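Local coordinates for protein MupZ (Pseudomonas fluorescens, PDB 6FXD) that probably acts as an epoxide hydrolase that, in a cascade with a Rieske oxygenase, creates oxygen heterocycles during mupirocin biosynthesis, at residues A[26-31]-A[102-107]; A[55-60]-A[73-78]; A[35-40]-A[62-67]; A[48-53]-A[86-91]. All coordinates share one frame; numbering follows the deposited sequence. Where two conformers were deposited one is given.

Contact 1 (A[26-31]-A[102-107])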
loop_
_atom_site.group_PDB
_atom_site.type_symbol
_atom_site.label_atom_id
_atom_site.label_comp_id
_atom_site.label_asym_id
_atom_site.label_seq_id
_atom_site.Cartn_x
_atom_site.Cartn_y
_atom_site.Cartn_z
ATOM N N ALA A 26 -20.125 -3.837 0.863
ATOM C CA ALA A 26 -21.268 -3.341 0.114
ATOM C C ALA A 26 -22.251 -2.715 1.091
ATOM O O ALA A 26 -22.446 -3.230 2.199
ATOM C CB ALA A 26 -21.964 -4.476 -0.631
ATOM N N MET A 27 -22.861 -1.597 0.703
ATOM C CA MET A 27 -23.832 -0.911 1.555
ATOM C C MET A 27 -25.028 -0.457 0.731
ATOM O O MET A 27 -24.996 0.630 0.133
ATOM C CB MET A 27 -23.216 0.298 2.258
ATOM C CG MET A 27 -22.047 -0.044 3.176
ATOM S SD MET A 27 -21.574 1.282 4.274
ATOM C CE MET A 27 -21.088 2.540 3.068
ATOM N N PRO A 28 -26.096 -1.243 0.677
ATOM C CA PRO A 28 -27.366 -0.719 0.166
ATOM C C PRO A 28 -28.070 0.123 1.217
ATOM O O PRO A 28 -28.047 -0.201 2.408
ATOM C CB PRO A 28 -28.172 -1.990 -0.086
ATOM C CG PRO A 28 -27.646 -2.937 0.958
ATOM C CD PRO A 28 -26.179 -2.662 1.062
ATOM N N TYR A 29 -28.677 1.225 0.762
ATOM C CA TYR A 29 -29.518 2.097 1.574
ATOM C C TYR A 29 -30.944 1.952 1.060
ATOM O O TYR A 29 -31.182 2.070 -0.150
ATOM C CB TYR A 29 -29.067 3.570 1.490
ATOM C CG TYR A 29 -27.762 3.821 2.198
ATOM C CD1 TYR A 29 -26.568 3.435 1.616
ATOM C CD2 TYR A 29 -27.719 4.433 3.456
ATOM C CE1 TYR A 29 -25.340 3.692 2.247
ATOM C CE2 TYR A 29 -26.502 4.667 4.102
ATOM C CZ TYR A 29 -25.321 4.298 3.486
ATOM O OH TYR A 29 -24.114 4.511 4.114
ATOM N N PHE A 30 -31.881 1.706 1.968
ATOM C CA PHE A 30 -33.261 1.390 1.621
ATOM C C PHE A 30 -34.190 2.523 2.027
ATOM O O PHE A 30 -34.064 3.079 3.123
ATOM C CB PHE A 30 -33.746 0.116 2.317
ATOM C CG PHE A 30 -32.881 -1.082 2.073
ATOM C CD1 PHE A 30 -31.779 -1.350 2.870
ATOM C CD2 PHE A 30 -33.204 -1.995 1.071
ATOM C CE1 PHE A 30 -30.994 -2.469 2.658
ATOM C CE2 PHE A 30 -32.421 -3.126 0.864
ATOM C CZ PHE A 30 -31.314 -3.353 1.649
ATOM N N GLU A 31 -35.131 2.848 1.150
ATOM C CA GLU A 31 -36.261 3.698 1.492
ATOM C C GLU A 31 -37.429 2.747 1.739
ATOM O O GLU A 31 -37.890 2.096 0.805
ATOM C CB GLU A 31 -36.569 4.664 0.348
ATOM C CG GLU A 31 -37.675 5.649 0.680
ATOM C CD GLU A 31 -37.928 6.660 -0.414
ATOM O OE1 GLU A 31 -36.945 7.166 -0.998
ATOM O OE2 GLU A 31 -39.117 6.949 -0.685
ATOM N N VAL A 102 -32.077 3.126 -2.721
ATOM C CA VAL A 102 -31.843 4.477 -3.226
ATOM C C VAL A 102 -30.367 4.828 -3.344
ATOM O O VAL A 102 -30.039 5.820 -4.007
ATOM C CB VAL A 102 -32.587 5.533 -2.386
ATOM C CG1 VAL A 102 -34.095 5.336 -2.522
ATOM C CG2 VAL A 102 -32.160 5.463 -0.917
ATOM N N ARG A 103 -29.479 4.069 -2.717
ATOM C CA ARG A 103 -28.038 4.245 -2.841
ATOM C C ARG A 103 -27.418 2.866 -2.676
ATOM O O ARG A 103 -27.915 2.059 -1.891
ATOM C CB ARG A 103 -27.471 5.199 -1.769
ATOM C CG ARG A 103 -26.122 5.812 -2.154
ATOM C CD ARG A 103 -25.263 6.335 -0.981
ATOM N NE ARG A 103 -26.032 6.824 0.155
ATOM C CZ ARG A 103 -25.531 7.098 1.361
ATOM N NH1 ARG A 103 -24.236 6.943 1.619
ATOM N NH2 ARG A 103 -26.332 7.528 2.316
ATOM N N TYR A 104 -26.367 2.575 -3.436
ATOM C CA TYR A 104 -25.664 1.299 -3.304
ATOM C C TYR A 104 -24.173 1.572 -3.475
ATOM O O TYR A 104 -23.715 1.887 -4.579
ATOM C CB TYR A 104 -26.184 0.262 -4.308
ATOM C CG TYR A 104 -25.548 -1.097 -4.157
ATOM C CD1 TYR A 104 -25.846 -1.907 -3.070
ATOM C CD2 TYR A 104 -24.634 -1.567 -5.096
ATOM C CE1 TYR A 104 -25.262 -3.153 -2.924
ATOM C CE2 TYR A 104 -24.042 -2.806 -4.961
ATOM C CZ TYR A 104 -24.365 -3.599 -3.875
ATOM O OH TYR A 104 -23.781 -4.831 -3.729
ATOM N N GLU A 105 -23.422 1.451 -2.390
ATOM C CA GLU A 105 -21.993 1.741 -2.395
ATOM C C GLU A 105 -21.194 0.456 -2.264
ATOM O O GLU A 105 -21.581 -0.460 -1.540
ATOM C CB GLU A 105 -21.595 2.638 -1.223
ATOM C CG GLU A 105 -22.283 3.949 -1.237
ATOM C CD GLU A 105 -21.772 4.914 -0.175
ATOM O OE1 GLU A 105 -20.782 4.607 0.539
ATOM O OE2 GLU A 105 -22.392 5.980 -0.039
ATOM N N VAL A 106 -20.051 0.406 -2.940
ATOM C CA VAL A 106 -19.139 -0.724 -2.840
ATOM C C VAL A 106 -17.755 -0.156 -2.574
ATOM O O VAL A 106 -17.263 0.664 -3.357
ATOM C CB VAL A 106 -19.138 -1.579 -4.118
ATOM C CG1 VAL A 106 -18.144 -2.709 -3.973
ATOM C CG2 VAL A 106 -20.540 -2.154 -4.379
ATOM N N HIS A 107 -17.125 -0.591 -1.486
ATOM C CA HIS A 107 -15.802 -0.120 -1.088
ATOM C C HIS A 107 -14.825 -1.283 -1.073
ATOM O O HIS A 107 -15.154 -2.364 -0.583
ATOM C CB HIS A 107 -15.836 0.464 0.323
ATOM C CG HIS A 107 -16.753 1.634 0.479
ATOM N ND1 HIS A 107 -16.296 2.888 0.831
ATOM C CD2 HIS A 107 -18.092 1.750 0.331
ATOM C CE1 HIS A 107 -17.320 3.721 0.911
ATOM N NE2 HIS A 107 -18.418 3.058 0.598
#

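Contact 2 (A[55-60]-A[73-78])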
loop_
_atom_site.group_PDB
_atom_site.type_symbol
_atom_site.label_atom_id
_atom_site.label_comp_id
_atom_site.label_asym_id
_atom_site.label_seq_id
_atom_site.Cartn_x
_atom_site.Cartn_y
_atom_site.Cartn_z
ATOM N N PRO A 55 -19.335 -18.823 3.185
ATOM C CA PRO A 55 -17.972 -18.788 3.741
ATOM C C PRO A 55 -17.285 -17.451 3.586
ATOM O O PRO A 55 -16.476 -17.079 4.446
ATOM C CB PRO A 55 -17.237 -19.880 2.941
ATOM C CG PRO A 55 -18.299 -20.743 2.397
ATOM C CD PRO A 55 -19.479 -19.864 2.151
ATOM N N GLY A 56 -17.583 -16.718 2.518
ATOM C CA GLY A 56 -16.948 -15.454 2.234
ATOM C C GLY A 56 -17.515 -14.256 2.960
ATOM O O GLY A 56 -16.971 -13.156 2.841
ATOM N N CYS A 57 -18.599 -14.411 3.713
ATOM C CA CYS A 57 -19.215 -13.284 4.402
ATOM C C CYS A 57 -18.659 -13.167 5.820
ATOM O O CYS A 57 -18.759 -14.108 6.611
ATOM C CB CYS A 57 -20.740 -13.400 4.426
ATOM S SG CYS A 57 -21.482 -11.953 5.245
ATOM N N LEU A 58 -18.061 -12.015 6.129
ATOM C CA LEU A 58 -17.478 -11.754 7.438
ATOM C C LEU A 58 -18.389 -10.960 8.364
ATOM O O LEU A 58 -18.265 -11.081 9.587
ATOM C CB LEU A 58 -16.161 -10.989 7.275
ATOM C CG LEU A 58 -15.138 -11.614 6.324
ATOM C CD1 LEU A 58 -13.934 -10.683 6.142
ATOM C CD2 LEU A 58 -14.695 -12.985 6.808
ATOM N N TYR A 59 -19.261 -10.117 7.816
ATOM C CA TYR A 59 -20.158 -9.300 8.617
ATOM C C TYR A 59 -21.381 -8.981 7.772
ATOM O O TYR A 59 -21.252 -8.689 6.585
ATOM C CB TYR A 59 -19.472 -7.988 8.994
ATOM C CG TYR A 59 -20.225 -7.146 9.985
ATOM C CD1 TYR A 59 -21.206 -6.250 9.565
ATOM C CD2 TYR A 59 -19.929 -7.206 11.342
ATOM C CE1 TYR A 59 -21.898 -5.467 10.466
ATOM C CE2 TYR A 59 -20.608 -6.422 12.248
ATOM C CZ TYR A 59 -21.590 -5.553 11.808
ATOM O OH TYR A 59 -22.271 -4.774 12.711
ATOM N N TYR A 60 -22.565 -9.036 8.382
ATOM C CA TYR A 60 -23.798 -8.740 7.651
ATOM C C TYR A 60 -24.794 -8.222 8.685
ATOM O O TYR A 60 -25.312 -9.006 9.493
ATOM C CB TYR A 60 -24.312 -10.001 6.969
ATOM C CG TYR A 60 -25.449 -9.811 5.997
ATOM C CD1 TYR A 60 -25.227 -9.345 4.699
ATOM C CD2 TYR A 60 -26.749 -10.149 6.362
ATOM C CE1 TYR A 60 -26.283 -9.221 3.798
ATOM C CE2 TYR A 60 -27.797 -10.004 5.487
ATOM C CZ TYR A 60 -27.570 -9.556 4.208
ATOM O OH TYR A 60 -28.651 -9.434 3.367
ATOM N N GLU A 73 -22.357 -4.989 4.618
ATOM C CA GLU A 73 -21.988 -6.318 4.154
ATOM C C GLU A 73 -20.488 -6.329 3.921
ATOM O O GLU A 73 -19.994 -5.589 3.071
ATOM C CB GLU A 73 -22.713 -6.625 2.848
ATOM C CG GLU A 73 -24.173 -6.173 2.820
ATOM C CD GLU A 73 -24.902 -6.521 1.533
ATOM O OE1 GLU A 73 -24.293 -7.174 0.655
ATOM O OE2 GLU A 73 -26.081 -6.122 1.400
ATOM N N VAL A 74 -19.769 -7.174 4.644
ATOM C CA VAL A 74 -18.314 -7.251 4.536
ATOM C C VAL A 74 -17.945 -8.646 4.057
ATOM O O VAL A 74 -18.340 -9.640 4.682
ATOM C CB VAL A 74 -17.626 -6.907 5.869
ATOM C CG1 VAL A 74 -16.120 -6.932 5.678
ATOM C CG2 VAL A 74 -18.096 -5.531 6.371
ATOM N N TYR A 75 -17.188 -8.723 2.958
ATOM C CA TYR A 75 -16.814 -9.985 2.340
ATOM C C TYR A 75 -15.299 -10.089 2.273
ATOM O O TYR A 75 -14.604 -9.082 2.166
ATOM C CB TYR A 75 -17.399 -10.107 0.919
ATOM C CG TYR A 75 -18.905 -9.961 0.931
ATOM C CD1 TYR A 75 -19.728 -11.037 1.259
ATOM C CD2 TYR A 75 -19.504 -8.735 0.668
ATOM C CE1 TYR A 75 -21.103 -10.897 1.310
ATOM C CE2 TYR A 75 -20.871 -8.582 0.720
ATOM C CZ TYR A 75 -21.676 -9.667 1.024
ATOM O OH TYR A 75 -23.040 -9.514 1.076
ATOM N N SER A 76 -14.782 -11.315 2.330
ATOM C CA SER A 76 -13.330 -11.465 2.363
ATOM C C SER A 76 -12.662 -11.044 1.057
ATOM O O SER A 76 -11.464 -10.734 1.069
ATOM C CB SER A 76 -12.935 -12.882 2.785
ATOM O OG SER A 76 -13.503 -13.838 1.919
ATOM N N ASP A 77 -13.392 -11.055 -0.060
ATOM C CA ASP A 77 -12.884 -10.588 -1.347
ATOM C C ASP A 77 -14.072 -10.357 -2.279
ATOM O O ASP A 77 -15.228 -10.563 -1.900
ATOM C CB ASP A 77 -11.849 -11.560 -1.931
ATOM C CG ASP A 77 -12.394 -12.978 -2.115
ATOM O OD1 ASP A 77 -13.626 -13.168 -2.167
ATOM O OD2 ASP A 77 -11.572 -13.911 -2.229
ATOM N N ALA A 78 -13.772 -9.937 -3.515
ATOM C CA ALA A 78 -14.828 -9.627 -4.474
ATOM C C ALA A 78 -15.666 -10.858 -4.779
ATOM O O ALA A 78 -16.889 -10.760 -4.935
ATOM C CB ALA A 78 -14.212 -9.073 -5.764
HETATM O O HOH W 1 -28.011 -8.173 0.831
#

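Contact 3 (A[35-40]-A[62-67])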
loop_
_atom_site.group_PDB
_atom_site.type_symbol
_atom_site.label_atom_id
_atom_site.label_comp_id
_atom_site.label_asym_id
_atom_site.label_seq_id
_atom_site.Cartn_x
_atom_site.Cartn_y
_atom_site.Cartn_z
ATOM N N ARG A 35 -45.568 1.752 6.295
ATOM C CA ARG A 35 -46.487 0.622 6.389
ATOM C C ARG A 35 -45.792 -0.718 6.179
ATOM O O ARG A 35 -46.365 -1.759 6.522
ATOM C CB ARG A 35 -47.634 0.803 5.391
ATOM C CG ARG A 35 -47.224 0.642 3.940
ATOM C CD ARG A 35 -48.301 1.133 2.978
ATOM N NE ARG A 35 -47.806 1.154 1.605
ATOM C CZ ARG A 35 -47.124 2.169 1.078
ATOM N NH1 ARG A 35 -46.890 3.256 1.798
ATOM N NH2 ARG A 35 -46.695 2.109 -0.175
ATOM N N HIS A 36 -44.570 -0.726 5.654
ATOM C CA HIS A 36 -43.806 -1.941 5.412
ATOM C C HIS A 36 -42.625 -2.105 6.360
ATOM O O HIS A 36 -41.896 -3.097 6.246
ATOM C CB HIS A 36 -43.259 -1.963 3.979
ATOM C CG HIS A 36 -44.313 -2.018 2.921
ATOM N ND1 HIS A 36 -45.505 -2.694 3.089
ATOM C CD2 HIS A 36 -44.347 -1.496 1.671
ATOM C CE1 HIS A 36 -46.232 -2.576 1.990
ATOM N NE2 HIS A 36 -45.552 -1.855 1.117
ATOM N N LEU A 37 -42.400 -1.158 7.278
ATOM C CA LEU A 37 -41.165 -1.161 8.057
ATOM C C LEU A 37 -41.046 -2.405 8.935
ATOM O O LEU A 37 -39.977 -3.014 9.016
ATOM C CB LEU A 37 -41.060 0.119 8.897
ATOM C CG LEU A 37 -39.782 0.284 9.745
ATOM C CD1 LEU A 37 -38.555 0.319 8.846
ATOM C CD2 LEU A 37 -39.816 1.513 10.660
ATOM N N GLU A 38 -42.138 -2.805 9.597
ATOM C CA GLU A 38 -42.044 -3.966 10.489
ATOM C C GLU A 38 -41.874 -5.265 9.706
ATOM O O GLU A 38 -41.145 -6.174 10.136
ATOM C CB GLU A 38 -43.255 -4.039 11.426
ATOM C CG GLU A 38 -43.330 -2.887 12.423
ATOM C CD GLU A 38 -42.010 -2.640 13.138
ATOM O OE1 GLU A 38 -41.374 -3.622 13.589
ATOM O OE2 GLU A 38 -41.605 -1.458 13.244
ATOM N N ALA A 39 -42.531 -5.365 8.550
ATOM C CA ALA A 39 -42.315 -6.517 7.682
ATOM C C ALA A 39 -40.877 -6.557 7.170
ATOM O O ALA A 39 -40.269 -7.631 7.088
ATOM C CB ALA A 39 -43.311 -6.504 6.518
ATOM N N PHE A 40 -40.329 -5.402 6.774
ATOM C CA PHE A 40 -38.933 -5.357 6.360
ATOM C C PHE A 40 -38.013 -5.869 7.462
ATOM O O PHE A 40 -37.135 -6.700 7.214
ATOM C CB PHE A 40 -38.571 -3.921 5.969
ATOM C CG PHE A 40 -37.171 -3.761 5.400
ATOM C CD1 PHE A 40 -36.071 -3.658 6.235
ATOM C CD2 PHE A 40 -36.974 -3.721 4.025
ATOM C CE1 PHE A 40 -34.785 -3.529 5.715
ATOM C CE2 PHE A 40 -35.677 -3.576 3.491
ATOM C CZ PHE A 40 -34.593 -3.486 4.326
ATOM N N PHE A 62 -28.004 -5.128 9.699
ATOM C CA PHE A 62 -28.991 -4.131 9.293
ATOM C C PHE A 62 -29.138 -3.059 10.367
ATOM O O PHE A 62 -29.251 -3.371 11.561
ATOM C CB PHE A 62 -30.363 -4.772 9.050
ATOM C CG PHE A 62 -30.438 -5.590 7.796
ATOM C CD1 PHE A 62 -30.681 -4.993 6.551
ATOM C CD2 PHE A 62 -30.256 -6.967 7.848
ATOM C CE1 PHE A 62 -30.766 -5.769 5.398
ATOM C CE2 PHE A 62 -30.324 -7.733 6.698
ATOM C CZ PHE A 62 -30.574 -7.141 5.484
ATOM N N SER A 63 -29.179 -1.797 9.938
ATOM C CA SER A 63 -29.343 -0.648 10.824
ATOM C C SER A 63 -30.404 0.283 10.253
ATOM O O SER A 63 -30.716 0.234 9.064
ATOM C CB SER A 63 -28.052 0.170 10.950
ATOM O OG SER A 63 -26.977 -0.644 11.355
ATOM N N PHE A 64 -30.937 1.157 11.105
ATOM C CA PHE A 64 -32.072 1.991 10.722
ATOM C C PHE A 64 -31.946 3.405 11.261
ATOM O O PHE A 64 -31.560 3.619 12.416
ATOM C CB PHE A 64 -33.409 1.356 11.185
ATOM C CG PHE A 64 -33.649 0.006 10.563
ATOM C CD1 PHE A 64 -33.141 -1.148 11.167
ATOM C CD2 PHE A 64 -34.336 -0.106 9.368
ATOM C CE1 PHE A 64 -33.306 -2.376 10.574
ATOM C CE2 PHE A 64 -34.533 -1.359 8.781
ATOM C CZ PHE A 64 -34.001 -2.482 9.388
ATOM N N ASN A 65 -32.243 4.363 10.387
ATOM C CA ASN A 65 -32.425 5.768 10.725
ATOM C C ASN A 65 -33.899 6.032 10.423
ATOM O O ASN A 65 -34.250 6.487 9.332
ATOM C CB ASN A 65 -31.510 6.609 9.856
ATOM C CG ASN A 65 -31.573 8.092 10.198
ATOM O OD1 ASN A 65 -32.215 8.491 11.163
ATOM N ND2 ASN A 65 -30.872 8.912 9.418
ATOM N N GLY A 66 -34.760 5.719 11.387
ATOM C CA GLY A 66 -36.198 5.747 11.150
ATOM C C GLY A 66 -36.590 4.770 10.051
ATOM O O GLY A 66 -36.372 3.555 10.153
ATOM N N THR A 67 -37.201 5.273 8.976
ATOM C CA THR A 67 -37.567 4.423 7.847
ATOM C C THR A 67 -36.448 4.280 6.812
ATOM O O THR A 67 -36.653 3.641 5.775
ATOM C CB THR A 67 -38.857 4.913 7.173
ATOM O OG1 THR A 67 -38.662 6.251 6.702
ATOM C CG2 THR A 67 -40.023 4.929 8.150
#

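Contact 4 (A[48-53]-A[86-91])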
loop_
_atom_site.group_PDB
_atom_site.type_symbol
_atom_site.label_atom_id
_atom_site.label_comp_id
_atom_site.label_asym_id
_atom_site.label_seq_id
_atom_site.Cartn_x
_atom_site.Cartn_y
_atom_site.Cartn_z
ATOM N N ILE A 48 -30.425 -12.577 6.996
ATOM C CA ILE A 48 -29.256 -12.882 7.814
ATOM C C ILE A 48 -29.021 -14.389 7.878
ATOM O O ILE A 48 -27.888 -14.871 7.785
ATOM C CB ILE A 48 -29.405 -12.274 9.220
ATOM C CG1 ILE A 48 -29.268 -10.750 9.151
ATOM C CG2 ILE A 48 -28.382 -12.866 10.150
ATOM C CD1 ILE A 48 -29.841 -10.037 10.344
ATOM N N GLU A 49 -30.085 -15.162 8.077
ATOM C CA GLU A 49 -29.884 -16.601 8.147
ATOM C C GLU A 49 -29.294 -17.138 6.854
ATOM O O GLU A 49 -28.398 -17.996 6.874
ATOM C CB GLU A 49 -31.224 -17.267 8.434
ATOM C CG GLU A 49 -31.124 -18.760 8.835
ATOM C CD GLU A 49 -30.965 -19.714 7.661
ATOM O OE1 GLU A 49 -31.457 -19.404 6.557
ATOM O OE2 GLU A 49 -30.362 -20.800 7.867
ATOM N N LYS A 50 -29.824 -16.684 5.718
ATOM C CA LYS A 50 -29.343 -17.173 4.433
ATOM C C LYS A 50 -27.883 -16.788 4.218
ATOM O O LYS A 50 -27.071 -17.611 3.786
ATOM C CB LYS A 50 -30.229 -16.589 3.331
ATOM C CG LYS A 50 -30.041 -17.183 1.945
ATOM C CD LYS A 50 -30.613 -18.580 1.834
ATOM C CE LYS A 50 -30.419 -19.115 0.421
ATOM N NZ LYS A 50 -30.339 -20.605 0.369
ATOM N N THR A 51 -27.533 -15.544 4.560
ATOM C CA THR A 51 -26.180 -15.049 4.309
ATOM C C THR A 51 -25.168 -15.660 5.270
ATOM O O THR A 51 -23.990 -15.790 4.925
ATOM C CB THR A 51 -26.202 -13.522 4.400
ATOM O OG1 THR A 51 -27.140 -13.028 3.445
ATOM C CG2 THR A 51 -24.845 -12.928 4.122
ATOM N N SER A 52 -25.613 -16.093 6.449
ATOM C CA SER A 52 -24.683 -16.614 7.445
ATOM C C SER A 52 -24.018 -17.913 7.022
ATOM O O SER A 52 -23.012 -18.296 7.632
ATOM C CB SER A 52 -25.376 -16.822 8.798
ATOM O OG SER A 52 -26.251 -17.934 8.781
ATOM N N LYS A 53 -24.540 -18.591 6.005
ATOM C CA LYS A 53 -23.947 -19.819 5.499
ATOM C C LYS A 53 -22.910 -19.575 4.408
ATOM O O LYS A 53 -22.346 -20.538 3.883
ATOM C CB LYS A 53 -25.047 -20.753 4.995
ATOM C CG LYS A 53 -25.930 -21.242 6.126
ATOM C CD LYS A 53 -27.388 -20.949 5.873
ATOM C CE LYS A 53 -28.086 -22.198 5.394
ATOM N NZ LYS A 53 -29.531 -21.952 5.180
ATOM N N VAL A 86 -25.521 -14.369 -5.898
ATOM C CA VAL A 86 -26.149 -15.605 -6.356
ATOM C C VAL A 86 -26.988 -16.229 -5.248
ATOM O O VAL A 86 -28.094 -16.738 -5.492
ATOM C CB VAL A 86 -25.084 -16.590 -6.874
ATOM C CG1 VAL A 86 -25.723 -17.939 -7.208
ATOM C CG2 VAL A 86 -24.364 -16.010 -8.088
ATOM N N ASN A 87 -26.463 -16.230 -4.018
ATOM C CA ASN A 87 -27.137 -16.900 -2.906
ATOM C C ASN A 87 -28.471 -16.238 -2.590
ATOM O O ASN A 87 -29.465 -16.917 -2.285
ATOM C CB ASN A 87 -26.224 -16.862 -1.676
ATOM C CG ASN A 87 -26.807 -17.585 -0.464
ATOM O OD1 ASN A 87 -27.358 -18.676 -0.583
ATOM N ND2 ASN A 87 -26.641 -16.992 0.712
ATOM N N ILE A 88 -28.512 -14.908 -2.664
ATOM C CA ILE A 88 -29.644 -14.127 -2.196
ATOM C C ILE A 88 -30.623 -13.792 -3.304
ATOM O O ILE A 88 -31.659 -13.173 -3.032
ATOM C CB ILE A 88 -29.138 -12.849 -1.488
ATOM C CG1 ILE A 88 -30.022 -12.522 -0.285
ATOM C CG2 ILE A 88 -28.987 -11.679 -2.483
ATOM C CD1 ILE A 88 -29.699 -13.374 0.927
ATOM N N ALA A 89 -30.336 -14.196 -4.548
ATOM C CA ALA A 89 -31.130 -13.729 -5.680
ATOM C C ALA A 89 -32.599 -14.066 -5.498
ATOM O O ALA A 89 -33.472 -13.212 -5.704
ATOM C CB ALA A 89 -30.592 -14.331 -6.976
ATOM N N GLU A 90 -32.882 -15.303 -5.090
ATOM C CA GLU A 90 -34.260 -15.739 -4.923
ATOM C C GLU A 90 -34.966 -14.966 -3.814
ATOM O O GLU A 90 -36.123 -14.559 -3.983
ATOM C CB GLU A 90 -34.290 -17.241 -4.667
ATOM C CG GLU A 90 -33.895 -18.070 -5.865
ATOM C CD GLU A 90 -32.474 -18.570 -5.756
ATOM O OE1 GLU A 90 -32.016 -18.773 -4.612
ATOM O OE2 GLU A 90 -31.813 -18.761 -6.797
ATOM N N LEU A 91 -34.295 -14.768 -2.670
ATOM C CA LEU A 91 -34.889 -14.008 -1.571
ATOM C C LEU A 91 -35.113 -12.555 -1.960
ATOM O O LEU A 91 -36.146 -11.964 -1.620
ATOM C CB LEU A 91 -33.984 -14.066 -0.341
ATOM C CG LEU A 91 -34.169 -15.237 0.616
ATOM C CD1 LEU A 91 -33.181 -15.113 1.759
ATOM C CD2 LEU A 91 -35.594 -15.259 1.134
#

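Contact 1 (A[26-31]-A[102-107])
Tyr29 turns its ring anti to its own carbonyl carbon (chi1 -71°), and Arg103 starts out extended before bending at chi3 (-31°); the two side chains then run side by side in the same direction. The guanidinium lies flat on one face of the phenol ring with the planes 11° apart, and Arg103 CZ is 3.5 Å from the centroid of the Tyr29 ring, a stacked cation-pi pair. Arg103 NH1 donates within its own plane to Glu105 OE2 at 2.7 Å, a salt bridge that helps fix the rotation of the stacked group. The other carboxylate oxygen, Glu105 OE1, takes His107 NE2 on its anti lone pair at 2.8 Å, and Met27 CE packs 3.3 Å from that same OE1. Beneath this polar row the strands pair antiparallel, with Met27 N to Glu105 O at 2.8 Å. On the other face, that of Ala26, Pro28 and Tyr104, Pro28 CB meets the edge of the Tyr104 ring, 3.8 Å from its CD1. A leucine at Tyr29 would probably leave the guanidinium without its flat seat and deprive Glu105 of the second subunit of its hydroxyl partner. Strand 24-31 is the middle strand of the five-stranded mixed sheet: 68-75 flanks it on one side, 100-108 on the other with 126-135 beyond, and the polar row faces the second subunit, whose Glu105 also pairs with Arg103 NH2.

Contact 2 (A[55-60]-A[73-78])
Glu73 lies alongside Tyr60, both side chains pointing the same way from a non-hydrogen-bonded pair. Its CB sits 4.1 Å from Tyr60 CD1, its CG rests against the CD1-CE1 side of that ring, and its CD is 3.8 Å from Tyr60 CE1. At the tip the two oxygens part company. Glu73 OE2 accepts from a water at 2.9 Å, and this water also bonds Tyr60 OH at 2.9 Å, near the ring plane. Glu73 OE1 accepts from Tyr75 OH at 2.7 Å, from above the carboxylate plane, so both oxygens of the buried carboxylate have a partner. The strands form the hairpin 57-65/68-75, interrupted by a classic beta bulge: Leu58 and Tyr59 both face Val74. Val74 O receives Leu58 N at 2.8 Å and, weakly, Tyr59 N at 3.3 Å, which shifts the register by one. On the bulge side Tyr59 CB packs on the Val74 side chain, and Leu58 CD1 reaches along to Ser76. On the Glu73 face Cys57 SG, placed anti to the backbone N (chi1 -178°), stands obliquely 4.9 Å from the centroid of the Tyr75 ring. His84 of helix 78-94 meets the rings of Tyr60 and Tyr75. Along the outer edge Tyr59 and Tyr60 pair with a strand of the second subunit, carrying the sheet across the interface.

Contact 3 (A[35-40]-A[62-67])
The first turn of helix 37-51 comes down beside the end of strand 57-65 and the turn after it, nearest at Leu37 and Thr67, whose CA atoms are 6.6 Å apart. The backbones never pair, and apolar side chains do the joining. Leu37 spreads its two methyls between turn and strand: CD2 rests 4.0 Å from Gly66 O and also reaches Thr67 CG2, while CD1 comes within 4.3 Å of Phe64 CD2. Gly66 and Thr67 belong to the turn of the hairpin 57-65/68-75. One helical turn on, Phe40 sends its ring toward the strand, with CG opposite the backbone N (chi1 -175°). Its CD1 arrives in the plane of the Phe64 ring, at the edge, 3.8 Å from Phe64 CE2. The planes are almost perpendicular, at 89°, yet with centroids 6.0 Å apart neither ring lies over the other's face. Phe40 CE1 also touches Phe62 CD1, more loosely, at 4.4 Å. The helix start thus packs on one face of the sheet, where Phe30 of strand 24-31 meets Phe40 edge-to-face, Ile32 packs on Leu37, Phe40 and Phe64, Cys44 backs Phe62 and Phe64, and a strand of the second subunit pairs with the outer edge of 62-64.

Contact 4 (A[48-53]-A[86-91])
Asn87 opens the contact by reaching across to the backbone of Lys50: ND2 donates to Lys50 O at 3.2 Å. The oxygen lies close to the plane of the amide, but the donor stands above the plane of the carbonyl it meets (69° out of it). ND2 has a second partner in Glu54 OE2, tying helix 78-94 to Lys50 of helix 37-51 and to the loop after it. Asn87 OD1 lies against the chain of Lys50, 3.3 Å from CE; the lysine bends at chi2 (73°) and folds across the amide. An alanine in place of Asn87 would probably leave Lys50 O and the Glu54 carboxylate without this donor and free the lysine chain to move. Helices 37-51 and 78-94 are the two long helices of a ferredoxin-like alpha+beta fold (beta-alpha-beta-beta-alpha-beta), packed against each other. Ile88 follows, its CD1 3.6 Å from Thr51 OG1, a hydroxyl bonded to Phe47 O, and 4.0 Å from Lys50 CG. After it the helix is kinked, with the N atoms of Glu90 and Leu91 not bonded to the preceding turn. Leu91 then lays CD1 against Lys50 CB at 3.7 Å while also packing on Val46 and Phe47.

How the contacts relate
Contacts 1 and 2 are buried and belong to one sheet, where strands 24-31 and 68-75 are neighbours and Ala26 N approaches Glu73 O at 2.8 Å; both place carboxylates amid aromatic and polar partners. Contacts 3 and 4 are only partly buried. They share helix 37-51, contact 3 joining its start to the strand 57-65 that contact 2 also uses, contact 4 joining its end to helix 78-94. Contact 3 is held by apolar side chains, with no polar bond between its segments, whereas contact 4 adds one hydrogen bond from a side-chain amide to aliphatic packing. Thr51 and Ile48 of contact 4 lean on Tyr60 of contact 2, and Phe30 of contact 1 on Phe62 of contact 3. All four touch the second subunit.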